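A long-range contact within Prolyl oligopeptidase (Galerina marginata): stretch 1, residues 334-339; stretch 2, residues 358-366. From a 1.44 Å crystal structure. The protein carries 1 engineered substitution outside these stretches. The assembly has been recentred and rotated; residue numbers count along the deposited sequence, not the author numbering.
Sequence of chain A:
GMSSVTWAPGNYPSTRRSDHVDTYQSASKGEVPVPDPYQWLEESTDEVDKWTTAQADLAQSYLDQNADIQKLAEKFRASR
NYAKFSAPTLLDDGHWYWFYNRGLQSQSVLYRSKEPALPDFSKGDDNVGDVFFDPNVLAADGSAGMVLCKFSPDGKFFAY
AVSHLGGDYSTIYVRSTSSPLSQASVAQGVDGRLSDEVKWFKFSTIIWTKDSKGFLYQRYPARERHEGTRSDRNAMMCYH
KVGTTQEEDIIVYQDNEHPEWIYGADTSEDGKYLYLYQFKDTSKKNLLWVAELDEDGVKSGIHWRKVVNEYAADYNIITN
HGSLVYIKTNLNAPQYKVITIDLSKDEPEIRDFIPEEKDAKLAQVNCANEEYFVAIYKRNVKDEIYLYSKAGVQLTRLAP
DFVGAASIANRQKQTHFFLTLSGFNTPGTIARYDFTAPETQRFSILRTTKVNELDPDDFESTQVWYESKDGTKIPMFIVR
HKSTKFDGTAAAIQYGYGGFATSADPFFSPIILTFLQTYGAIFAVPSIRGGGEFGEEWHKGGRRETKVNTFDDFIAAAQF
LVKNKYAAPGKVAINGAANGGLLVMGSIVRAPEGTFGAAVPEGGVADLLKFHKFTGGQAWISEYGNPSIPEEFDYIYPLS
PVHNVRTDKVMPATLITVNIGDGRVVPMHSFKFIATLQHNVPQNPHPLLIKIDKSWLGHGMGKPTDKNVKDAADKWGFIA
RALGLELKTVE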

# COMPACT_ATOMS: atom_id res chain seq x y z
N PRO A 334 15.60 -12.15 -11.56
CA PRO A 334 14.25 -12.00 -11.01
C PRO A 334 14.19 -11.81 -9.53
O PRO A 334 13.19 -11.27 -9.04
N GLN A 335 15.23 -12.18 -8.76
CA GLN A 335 15.27 -11.94 -7.32
C GLN A 335 15.99 -10.65 -6.96
O GLN A 335 16.17 -10.36 -5.76
N TYR A 336 16.36 -9.85 -7.96
CA TYR A 336 17.04 -8.57 -7.84
C TYR A 336 18.51 -8.71 -7.44
O TYR A 336 18.95 -9.74 -6.91
N LYS A 337 19.26 -7.64 -7.67
CA LYS A 337 20.70 -7.57 -7.45
C LYS A 337 21.12 -6.11 -7.51
O LYS A 337 20.31 -5.25 -7.82
N VAL A 338 22.37 -5.83 -7.19
CA VAL A 338 22.93 -4.49 -7.35
C VAL A 338 23.94 -4.54 -8.47
O VAL A 338 24.88 -5.35 -8.41
N ILE A 339 23.79 -3.64 -9.44
CA ILE A 339 24.76 -3.45 -10.49
C ILE A 339 25.41 -2.08 -10.34
O ILE A 339 24.93 -1.18 -9.64
N LYS A 358 19.74 -16.64 -5.72
CA LYS A 358 18.73 -17.45 -6.40
C LYS A 358 17.45 -17.51 -5.59
O LYS A 358 16.37 -17.56 -6.18
N ASP A 359 17.56 -17.57 -4.29
CA ASP A 359 16.41 -17.90 -3.44
C ASP A 359 16.18 -16.87 -2.33
O ASP A 359 15.72 -17.21 -1.22
N ALA A 360 16.57 -15.62 -2.55
CA ALA A 360 16.15 -14.58 -1.64
C ALA A 360 16.08 -13.28 -2.43
O ALA A 360 17.02 -12.94 -3.14
N LYS A 361 14.99 -12.55 -2.27
CA LYS A 361 14.77 -11.31 -2.98
C LYS A 361 15.52 -10.18 -2.29
O LYS A 361 15.38 -9.95 -1.09
N LEU A 362 16.26 -9.42 -3.06
CA LEU A 362 16.88 -8.20 -2.55
C LEU A 362 15.79 -7.12 -2.58
O LEU A 362 15.38 -6.67 -3.66
N ALA A 363 15.33 -6.72 -1.42
CA ALA A 363 14.16 -5.84 -1.29
C ALA A 363 14.51 -4.37 -1.19
O ALA A 363 13.74 -3.53 -1.66
N GLN A 364 15.63 -4.04 -0.56
CA GLN A 364 16.02 -2.64 -0.35
C GLN A 364 17.53 -2.57 -0.16
O GLN A 364 18.11 -3.45 0.51
N VAL A 365 18.16 -1.52 -0.68
CA VAL A 365 19.58 -1.25 -0.44
C VAL A 365 19.73 0.24 -0.28
O VAL A 365 19.33 1.00 -1.19
N ASN A 366 20.35 0.66 0.82
CA ASN A 366 20.68 2.07 1.09
C ASN A 366 22.18 2.23 1.30
O ASN A 366 22.82 1.38 1.93

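Which residue buries the most surface in this contact? Gln335 does. Its CA-to-CB bond points sideways, and with chi1 and chi2 both in m the chain folds along the loop that leads into the second strand. This places Gln335 NE2 3.1 Å from Lys358 O, where it donates a hydrogen bond, while Gln335 OE1 lies 3.5 Å from Lys361 CB. A side-chain amide is thus paired with a backbone carbonyl that belongs to the loop. The Gln335 backbone contributes too: Leu362 N donates to Gln335 O at 2.9 Å with a nearly straight geometry, and Lys361 CA approaches the same oxygen at 3.3 Å in a CA-H...O contact.

What does the side chain of Leu362 touch? Its CB points toward the first stretch, and its t, p rotamer carries Leu362 CD2 to within 3.7 Å of Val338 CG2. Val338, with chi1 t, also brings CG2 3.9 Å from Val365 CG2. Val365 points toward the first stretch, also with chi1 t, so Val338 CG2 meets both residues in a small apolar cluster.

Where does Tyr336 fit? Its CA-to-CB bond points toward the second stretch, with Tyr336 CB 4.0 Å from Leu362 CB and 3.5 Å from Leu362 O. Chi1 in m directs the ring along Lys361, whose extended all-t chain brings Lys361 CE 4.0 Å from Tyr336 CE1. That contact is made by the aliphatic part of the lysine; both Tyr336 OH and Lys361 NZ find hydrogen bonds elsewhere in the structure.

Does water help join the backbones? Water 1 lies 2.7 Å from Tyr336 O and 2.9 Å from Ala360 O and can donate to either carbonyl oxygen; these two acceptors could not hydrogen-bond to each other directly. The CB of Ala360 points away, so its part here is played by the backbone.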

# COMPACT_ATOMS: atom_id res chain seq x y z
CB PRO A 334 13.53 -13.26 -11.48
CG PRO A 334 14.57 -14.22 -11.79
CD PRO A 334 15.76 -13.41 -12.30
CB GLN A 335 15.93 -13.12 -6.62
CG GLN A 335 15.18 -14.41 -6.74
CD GLN A 335 14.13 -14.60 -5.75
OE1 GLN A 335 13.52 -13.69 -5.24
NE2 GLN A 335 13.87 -15.88 -5.45
CB TYR A 336 16.27 -7.60 -6.94
CG TYR A 336 14.98 -7.06 -7.49
CD1 TYR A 336 13.82 -7.82 -7.51
CD2 TYR A 336 14.92 -5.77 -8.01
CE1 TYR A 336 12.62 -7.30 -8.00
CE2 TYR A 336 13.72 -5.27 -8.50
CZ TYR A 336 12.59 -6.04 -8.49
OH TYR A 336 11.36 -5.59 -8.98
CB LYS A 337 21.48 -8.39 -8.49
CG LYS A 337 21.34 -7.89 -9.91
CD LYS A 337 22.17 -8.67 -10.89
CE LYS A 337 21.93 -8.24 -12.31
NZ LYS A 337 22.87 -9.01 -13.23
CB VAL A 338 23.60 -3.95 -6.08
CG1 VAL A 338 24.16 -2.55 -6.33
CG2 VAL A 338 22.65 -3.94 -4.90
CB ILE A 339 24.14 -3.59 -11.91
CG1 ILE A 339 23.07 -2.51 -12.10
CG2 ILE A 339 23.58 -4.98 -12.14
CD1 ILE A 339 22.61 -2.41 -13.57
CB LYS A 358 19.30 -18.85 -6.65
CG LYS A 358 18.41 -19.81 -7.43
CD LYS A 358 19.07 -21.21 -7.50
CE LYS A 358 18.21 -22.27 -8.16
NZ LYS A 358 17.88 -21.89 -9.55
CB ASP A 359 16.58 -19.30 -2.86
CG ASP A 359 16.52 -20.39 -3.92
OD1 ASP A 359 15.50 -20.53 -4.66
OD2 ASP A 359 17.53 -21.09 -4.02
CB ALA A 360 17.10 -14.39 -0.47
CB LYS A 361 13.28 -11.00 -3.00
CG LYS A 361 12.93 -9.73 -3.74
CD LYS A 361 11.44 -9.46 -3.68
CE LYS A 361 11.06 -8.33 -4.50
NZ LYS A 361 9.61 -8.03 -4.26
CB LEU A 362 18.07 -7.82 -3.41
CG LEU A 362 18.78 -6.52 -3.01
CD1 LEU A 362 19.39 -6.65 -1.61
CD2 LEU A 362 19.80 -6.13 -4.03
CB ALA A 363 13.36 -6.24 -0.05
CB GLN A 364 15.32 -2.11 0.90
CG GLN A 364 15.48 -0.60 1.08
CD GLN A 364 14.91 -0.02 2.37
OE1 GLN A 364 14.44 -0.70 3.26
NE2 GLN A 364 15.06 1.28 2.51
CB VAL A 365 20.52 -1.74 -1.57
CG1 VAL A 365 21.97 -1.45 -1.21
CG2 VAL A 365 20.41 -3.21 -1.83
CB ASN A 366 19.97 2.59 2.32
CG ASN A 366 18.48 2.71 2.17
OD1 ASN A 366 17.82 2.11 1.30
ND2 ASN A 366 17.90 3.51 3.04
O HOH W 1 18.85 -11.40 -4.73